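Local coordinates for protein similar to hydroxylamine oxidoreductase (Kuenenia stuttgartiensis, PDB 6H5L) that probably acts as a reducing, multi-haem oxidoreductase of the hydroxylamine oxidoreductase family, passing electrons through its c-type haems in a large complex, at residues S38-D51 with W175-R189. Residues are numbered along the deposited sequence; the frame is centred on the assembly and turned at random.
Sequences SGPFTKYFKAQMLD and WEANTIVPWYAEAAR. With HEC (heme c), chain F.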
loop_
_atom_site.group_PDB
_atom_site.type_symbol
_atom_site.label_atom_id
_atom_site.label_comp_id
_atom_site.label_asym_id
_atom_site.label_seq_id
_atom_site.Cartn_x
_atom_site.Cartn_y
_atom_site.Cartn_z
ATOM N N SER A 38 40.795 -37.317 27.502
ATOM C CA SER A 38 41.506 -36.612 26.444
ATOM C C SER A 38 42.659 -35.840 27.066
ATOM O O SER A 38 42.648 -35.522 28.258
ATOM C CB SER A 38 40.583 -35.665 25.669
ATOM O OG SER A 38 40.090 -34.636 26.509
ATOM N N GLY A 39 43.653 -35.539 26.237
ATOM C CA GLY A 39 44.820 -34.821 26.683
ATOM C C GLY A 39 45.852 -35.731 27.316
ATOM O O GLY A 39 45.712 -36.958 27.318
ATOM N N PRO A 40 46.914 -35.143 27.868
ATOM C CA PRO A 40 47.964 -35.962 28.499
ATOM C C PRO A 40 47.463 -36.843 29.634
ATOM O O PRO A 40 48.093 -37.869 29.927
ATOM C CB PRO A 40 48.968 -34.913 28.998
ATOM C CG PRO A 40 48.184 -33.643 29.098
ATOM C CD PRO A 40 47.194 -33.702 27.976
ATOM N N PHE A 41 46.353 -36.484 30.276
ATOM C CA PHE A 41 45.775 -37.276 31.353
ATOM C C PHE A 41 44.537 -38.039 30.899
ATOM O O PHE A 41 43.599 -38.221 31.680
ATOM C CB PHE A 41 45.446 -36.380 32.547
ATOM C CG PHE A 41 46.565 -35.454 32.932
ATOM C CD1 PHE A 41 47.780 -35.958 33.366
ATOM C CD2 PHE A 41 46.404 -34.082 32.852
ATOM C CE1 PHE A 41 48.813 -35.110 33.715
ATOM C CE2 PHE A 41 47.433 -33.229 33.198
ATOM C CZ PHE A 41 48.639 -33.744 33.630
ATOM N N THR A 42 44.519 -38.483 29.637
ATOM C CA THR A 42 43.352 -39.180 29.101
ATOM C C THR A 42 43.079 -40.488 29.833
ATOM O O THR A 42 41.927 -40.932 29.904
ATOM C CB THR A 42 43.540 -39.438 27.605
ATOM O OG1 THR A 42 42.466 -40.249 27.116
ATOM C CG2 THR A 42 44.867 -40.143 27.342
ATOM N N LYS A 43 44.114 -41.114 30.385
ATOM C CA LYS A 43 43.973 -42.384 31.085
ATOM C C LYS A 43 43.549 -42.226 32.540
ATOM O O LYS A 43 43.361 -43.237 33.227
ATOM C CB LYS A 43 45.294 -43.152 31.017
ATOM C CG LYS A 43 45.756 -43.492 29.606
ATOM C CD LYS A 43 44.802 -44.469 28.932
ATOM C CE LYS A 43 45.332 -44.922 27.581
ATOM N NZ LYS A 43 44.469 -45.961 26.958
ATOM N N TYR A 44 43.410 -40.998 33.030
ATOM C CA TYR A 44 43.081 -40.758 34.427
ATOM C C TYR A 44 41.607 -40.458 34.657
ATOM O O TYR A 44 41.179 -40.397 35.815
ATOM C CB TYR A 44 43.931 -39.605 34.977
ATOM C CG TYR A 44 45.403 -39.937 35.087
ATOM C CD1 TYR A 44 46.222 -39.929 33.966
ATOM C CD2 TYR A 44 45.972 -40.257 36.314
ATOM C CE1 TYR A 44 47.566 -40.232 34.062
ATOM C CE2 TYR A 44 47.317 -40.560 36.421
ATOM C CZ TYR A 44 48.108 -40.546 35.292
ATOM O OH TYR A 44 49.448 -40.847 35.386
ATOM N N PHE A 45 40.824 -40.269 33.598
ATOM C CA PHE A 45 39.399 -40.011 33.733
ATOM C C PHE A 45 38.690 -40.515 32.484
ATOM O O PHE A 45 39.322 -40.961 31.522
ATOM C CB PHE A 45 39.121 -38.521 33.970
ATOM C CG PHE A 45 39.405 -37.649 32.776
ATOM C CD1 PHE A 45 40.689 -37.198 32.518
ATOM C CD2 PHE A 45 38.382 -37.270 31.921
ATOM C CE1 PHE A 45 40.949 -36.392 31.424
ATOM C CE2 PHE A 45 38.636 -36.466 30.827
ATOM C CZ PHE A 45 39.921 -36.027 30.577
ATOM N N LYS A 46 37.361 -40.441 32.509
ATOM C CA LYS A 46 36.527 -40.771 31.365
ATOM C C LYS A 46 35.708 -39.549 30.977
ATOM O O LYS A 46 35.389 -38.703 31.816
ATOM C CB LYS A 46 35.599 -41.956 31.661
ATOM C CG LYS A 46 36.333 -43.259 31.925
ATOM C CD LYS A 46 35.389 -44.447 31.889
ATOM C CE LYS A 46 36.146 -45.753 32.071
ATOM N NZ LYS A 46 35.280 -46.937 31.810
ATOM N N ALA A 47 35.379 -39.461 29.693
ATOM C CA ALA A 47 34.663 -38.301 29.185
ATOM C C ALA A 47 33.216 -38.297 29.663
ATOM O O ALA A 47 32.607 -39.347 29.884
ATOM C CB ALA A 47 34.703 -38.279 27.659
ATOM N N GLN A 48 32.669 -37.096 29.827
ATOM C CA GLN A 48 31.249 -36.962 30.107
ATOM C C GLN A 48 30.441 -37.361 28.875
ATOM O O GLN A 48 30.938 -37.340 27.745
ATOM C CB GLN A 48 30.916 -35.530 30.533
ATOM C CG GLN A 48 31.624 -35.090 31.805
ATOM C CD GLN A 48 31.349 -33.641 32.163
ATOM O OE1 GLN A 48 30.203 -33.250 32.386
ATOM N NE2 GLN A 48 32.403 -32.836 32.218
ATOM N N MET A 49 29.181 -37.737 29.110
ATOM C CA MET A 49 28.342 -38.269 28.039
ATOM C C MET A 49 28.239 -37.298 26.866
ATOM O O MET A 49 28.370 -37.695 25.702
ATOM C CB MET A 49 26.951 -38.597 28.583
ATOM C CG MET A 49 26.908 -39.777 29.536
ATOM S SD MET A 49 25.304 -39.925 30.345
ATOM C CE MET A 49 25.334 -38.492 31.421
ATOM N N LEU A 50 28.018 -36.015 27.156
ATOM C CA LEU A 50 27.787 -35.030 26.107
ATOM C C LEU A 50 29.034 -34.708 25.295
ATOM O O LEU A 50 28.936 -33.952 24.322
ATOM C CB LEU A 50 27.226 -33.749 26.716
ATOM C CG LEU A 50 25.807 -33.849 27.272
ATOM C CD1 LEU A 50 25.599 -32.818 28.363
ATOM C CD2 LEU A 50 24.789 -33.664 26.156
ATOM N N ASP A 51 30.196 -35.253 25.662
ATOM C CA ASP A 51 31.392 -35.053 24.855
ATOM C C ASP A 51 31.275 -35.706 23.484
ATOM O O ASP A 51 32.050 -35.365 22.583
ATOM C CB ASP A 51 32.621 -35.580 25.595
ATOM C CG ASP A 51 32.950 -34.758 26.828
ATOM O OD1 ASP A 51 32.315 -33.699 27.025
ATOM O OD2 ASP A 51 33.842 -35.165 27.600
ATOM N N TRP A 175 39.193 -26.987 23.530
ATOM C CA TRP A 175 39.090 -28.274 24.207
ATOM C C TRP A 175 40.413 -28.684 24.834
ATOM O O TRP A 175 40.425 -29.439 25.814
ATOM C CB TRP A 175 38.612 -29.355 23.242
ATOM C CG TRP A 175 38.119 -30.570 23.955
ATOM C CD1 TRP A 175 38.785 -31.748 24.133
ATOM C CD2 TRP A 175 36.856 -30.719 24.612
ATOM N NE1 TRP A 175 38.009 -32.625 24.853
ATOM C CE2 TRP A 175 36.820 -32.017 25.160
ATOM C CE3 TRP A 175 35.750 -29.882 24.787
ATOM C CZ2 TRP A 175 35.721 -32.497 25.869
ATOM C CZ3 TRP A 175 34.661 -30.360 25.492
ATOM C CH2 TRP A 175 34.654 -31.656 26.023
ATOM N N GLU A 176 41.531 -28.211 24.281
ATOM C CA GLU A 176 42.826 -28.442 24.910
ATOM C C GLU A 176 42.850 -27.861 26.317
ATOM O O GLU A 176 43.126 -28.569 27.291
ATOM C CB GLU A 176 43.944 -27.836 24.057
ATOM C CG GLU A 176 45.326 -27.966 24.680
ATOM C CD GLU A 176 46.361 -27.090 24.001
ATOM O OE1 GLU A 176 46.101 -26.622 22.873
ATOM O OE2 GLU A 176 47.432 -26.862 24.601
ATOM N N ALA A 177 42.541 -26.568 26.441
ATOM C CA ALA A 177 42.598 -25.898 27.736
ATOM C C ALA A 177 41.672 -26.550 28.756
ATOM O O ALA A 177 41.950 -26.513 29.962
ATOM C CB ALA A 177 42.251 -24.424 27.574
ATOM N N ASN A 178 40.571 -27.143 28.300
ATOM C CA ASN A 178 39.608 -27.737 29.220
ATOM C C ASN A 178 40.215 -28.918 29.972
ATOM O O ASN A 178 40.205 -28.957 31.207
ATOM C CB ASN A 178 38.354 -28.165 28.455
ATOM C CG ASN A 178 37.229 -28.601 29.377
ATOM O OD1 ASN A 178 37.178 -28.210 30.545
ATOM N ND2 ASN A 178 36.316 -29.412 28.855
ATOM N N THR A 179 40.754 -29.893 29.240
ATOM C CA THR A 179 41.185 -31.155 29.825
ATOM C C THR A 179 42.691 -31.248 30.049
ATOM O O THR A 179 43.156 -32.251 30.598
ATOM C CB THR A 179 40.729 -32.326 28.946
ATOM O OG1 THR A 179 41.428 -32.289 27.695
ATOM C CG2 THR A 179 39.231 -32.241 28.686
ATOM N N ILE A 180 43.467 -30.239 29.646
ATOM C CA ILE A 180 44.911 -30.335 29.838
ATOM C C ILE A 180 45.298 -29.991 31.271
ATOM O O ILE A 180 46.327 -30.465 31.769
ATOM C CB ILE A 180 45.664 -29.449 28.828
ATOM C CG1 ILE A 180 47.131 -29.875 28.734
ATOM C CG2 ILE A 180 45.563 -27.976 29.214
ATOM C CD1 ILE A 180 47.937 -29.080 27.732
ATOM N N VAL A 181 44.500 -29.182 31.955
ATOM C CA VAL A 181 44.840 -28.791 33.328
ATOM C C VAL A 181 44.652 -29.989 34.249
ATOM O O VAL A 181 43.713 -30.782 34.049
ATOM C CB VAL A 181 43.986 -27.602 33.774
ATOM C CG1 VAL A 181 44.373 -26.356 32.984
ATOM C CG2 VAL A 181 42.504 -27.903 33.601
ATOM N N PRO A 182 45.515 -30.178 35.252
ATOM C CA PRO A 182 45.463 -31.418 36.039
ATOM C C PRO A 182 44.263 -31.519 36.963
ATOM O O PRO A 182 43.895 -32.637 37.341
ATOM C CB PRO A 182 46.775 -31.382 36.833
ATOM C CG PRO A 182 47.086 -29.928 36.959
ATOM C CD PRO A 182 46.609 -29.291 35.683
ATOM N N TRP A 183 43.639 -30.402 37.338
ATOM C CA TRP A 183 42.520 -30.465 38.270
ATOM C C TRP A 183 41.217 -30.902 37.613
ATOM O O TRP A 183 40.221 -31.091 38.320
ATOM C CB TRP A 183 42.326 -29.114 38.966
ATOM C CG TRP A 183 42.186 -27.941 38.044
ATOM C CD1 TRP A 183 41.035 -27.477 37.473
ATOM C CD2 TRP A 183 43.231 -27.065 37.605
ATOM N NE1 TRP A 183 41.302 -26.373 36.699
ATOM C CE2 TRP A 183 42.644 -26.100 36.763
ATOM C CE3 TRP A 183 44.609 -27.008 37.838
ATOM C CZ2 TRP A 183 43.385 -25.088 36.156
ATOM C CZ3 TRP A 183 45.343 -26.004 37.234
ATOM C CH2 TRP A 183 44.730 -25.059 36.401
ATOM N N TYR A 184 41.196 -31.075 36.290
ATOM C CA TYR A 184 40.027 -31.664 35.647
ATOM C C TYR A 184 39.946 -33.156 35.947
ATOM O O TYR A 184 38.915 -33.652 36.417
ATOM C CB TYR A 184 40.075 -31.415 34.135
ATOM C CG TYR A 184 38.809 -31.794 33.386
ATOM C CD1 TYR A 184 38.530 -33.120 33.070
ATOM C CD2 TYR A 184 37.902 -30.823 32.975
ATOM C CE1 TYR A 184 37.381 -33.469 32.387
ATOM C CE2 TYR A 184 36.749 -31.164 32.286
ATOM C CZ TYR A 184 36.496 -32.490 31.995
ATOM O OH TYR A 184 35.356 -32.844 31.313
ATOM N N ALA A 185 41.032 -33.888 35.680
ATOM C CA ALA A 185 41.048 -35.323 35.946
ATOM C C ALA A 185 40.958 -35.614 37.438
ATOM O O ALA A 185 40.345 -36.606 37.847
ATOM C CB ALA A 185 42.311 -35.949 35.357
ATOM N N GLU A 186 41.568 -34.764 38.266
ATOM C CA GLU A 186 41.511 -34.971 39.709
ATOM C C GLU A 186 40.081 -34.868 40.221
ATOM O O GLU A 186 39.652 -35.676 41.051
ATOM C CB GLU A 186 42.412 -33.959 40.417
ATOM C CG GLU A 186 42.523 -34.157 41.922
ATOM C CD GLU A 186 43.203 -35.460 42.298
ATOM O OE1 GLU A 186 42.548 -36.321 42.923
ATOM O OE2 GLU A 186 44.395 -35.628 41.967
ATOM N N ALA A 187 39.326 -33.878 39.737
ATOM C CA ALA A 187 37.921 -33.772 40.120
ATOM C C ALA A 187 37.139 -35.013 39.704
ATOM O O ALA A 187 36.257 -35.474 40.438
ATOM C CB ALA A 187 37.303 -32.511 39.513
ATOM N N ALA A 188 37.454 -35.572 38.531
ATOM C CA ALA A 188 36.806 -36.806 38.097
ATOM C C ALA A 188 37.235 -37.996 38.945
ATOM O O ALA A 188 36.431 -38.905 39.183
ATOM C CB ALA A 188 37.120 -37.064 36.627
ATOM N N ARG A 189 38.486 -38.004 39.412
ATOM C CA ARG A 189 38.940 -39.060 40.313
ATOM C C ARG A 189 38.100 -39.100 41.578
ATOM O O ARG A 189 37.793 -40.180 42.093
ATOM C CB ARG A 189 40.408 -38.846 40.675
ATOM C CG ARG A 189 41.422 -39.410 39.698
ATOM C CD ARG A 189 42.810 -38.919 40.075
ATOM N NE ARG A 189 43.783 -39.996 40.221
ATOM C CZ ARG A 189 44.990 -39.834 40.755
ATOM N NH1 ARG A 189 45.362 -38.640 41.196
ATOM N NH2 ARG A 189 45.822 -40.862 40.854
HETATM FE FE HEC F . 37.453 -21.967 30.654
HETATM C CHA HEC F . 39.780 -19.583 30.028
HETATM C CHB HEC F . 39.740 -24.140 31.705
HETATM C CHC HEC F . 34.964 -23.789 32.331
HETATM C CHD HEC F . 35.023 -20.213 29.077
HETATM N NA HEC F . 39.412 -21.877 30.815
HETATM C C1A HEC F . 40.218 -20.790 30.538
HETATM C C2A HEC F . 41.580 -21.164 30.890
HETATM C C3A HEC F . 41.561 -22.421 31.347
HETATM C C4A HEC F . 40.195 -22.900 31.312
HETATM C CMA HEC F . 42.786 -23.226 31.832
HETATM C CAA HEC F . 42.848 -20.290 30.761
HETATM C CBA HEC F . 43.068 -19.884 29.309
HETATM C CGA HEC F . 43.921 -20.919 28.626
HETATM O O1A HEC F . 43.491 -21.409 27.553
HETATM O O2A HEC F . 45.012 -21.261 29.152
HETATM N NB HEC F . 37.343 -23.715 31.766
HETATM C C1B HEC F . 38.473 -24.371 32.194
HETATM C C2B HEC F . 38.097 -25.309 33.233
HETATM C C3B HEC F . 36.756 -25.213 33.411
HETATM C C4B HEC F . 36.272 -24.203 32.484
HETATM C CMB HEC F . 39.157 -26.203 33.920
HETATM C CAB HEC F . 35.770 -25.950 34.365
HETATM C CBB HEC F . 36.234 -27.305 34.951
HETATM N NC HEC F . 35.363 -22.033 30.674
HETATM C C1C HEC F . 34.537 -22.788 31.485
HETATM C C2C HEC F . 33.184 -22.270 31.369
HETATM C C3C HEC F . 33.185 -21.353 30.386
HETATM C C4C HEC F . 34.563 -21.142 29.983
HETATM C CMC HEC F . 31.941 -22.935 32.007
HETATM C CAC HEC F . 31.974 -20.561 29.827
HETATM C CBC HEC F . 31.313 -19.698 30.922
HETATM N ND HEC F . 37.410 -20.154 29.702
HETATM C C1D HEC F . 36.276 -19.633 29.089
HETATM C C2D HEC F . 36.624 -18.376 28.465
HETATM C C3D HEC F . 38.122 -18.174 28.759
HETATM C C4D HEC F . 38.517 -19.329 29.534
HETATM C CMD HEC F . 35.669 -17.459 27.669
HETATM C CAD HEC F . 39.037 -17.001 28.341
HETATM C CBD HEC F . 38.425 -15.661 28.737
HETATM C CGD HEC F . 39.348 -14.557 28.301
HETATM O O1D HEC F . 40.500 -14.874 27.915
HETATM O O2D HEC F . 38.938 -13.368 28.345
HETATM O O HOH W 1 44.131 -34.383 30.055
HETATM O O HOH W 2 36.023 -34.951 29.110
HETATM O O HOH W 3 37.175 -20.710 32.326
#
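Phe-45 of the loop 38-51 takes the ring edge of Tyr-184 on one face, an edge-to-face aromatic pair (centroids of the two rings 5.2 Å apart, planes at 61°) in the largely helical multi-haem cytochrome fold. The loop lies across helices 174-180 and 182-189, whose far side, through Val-181 and Trp-183, lines a heme c pocket. With CG between backbone N and carbonyl carbon (chi1 69°), the Phe-45 ring also reaches Ala-185, CD1 to CB 3.5 Å, while Phe-45 CB rests on Ala-188 CB. The Tyr-184 hydroxyl faces polar partners: Gln-48 NE2 donates to OH at 3.1 Å, nearly in the amide plane, and OH also bonds Asp-200 and a water shared with Asp-51 OD2. With an alanine at Tyr-184, the Phe-45 face would probably lose its edge partner and Gln-48 NE2 this acceptor. The Asp-51 carboxylate stands perpendicular to the Trp-175 indole, at its edge. Earlier in the loop, Phe-41 turns its ring edge to Ile-180 O, and a water bonds Ser-38 O and Phe-41 N. Ser-38 OG pairs with Thr-179 OG1 at 3.0 Å and accepts a weak hydrogen bond from Trp-175 NE1 at 3.3 Å.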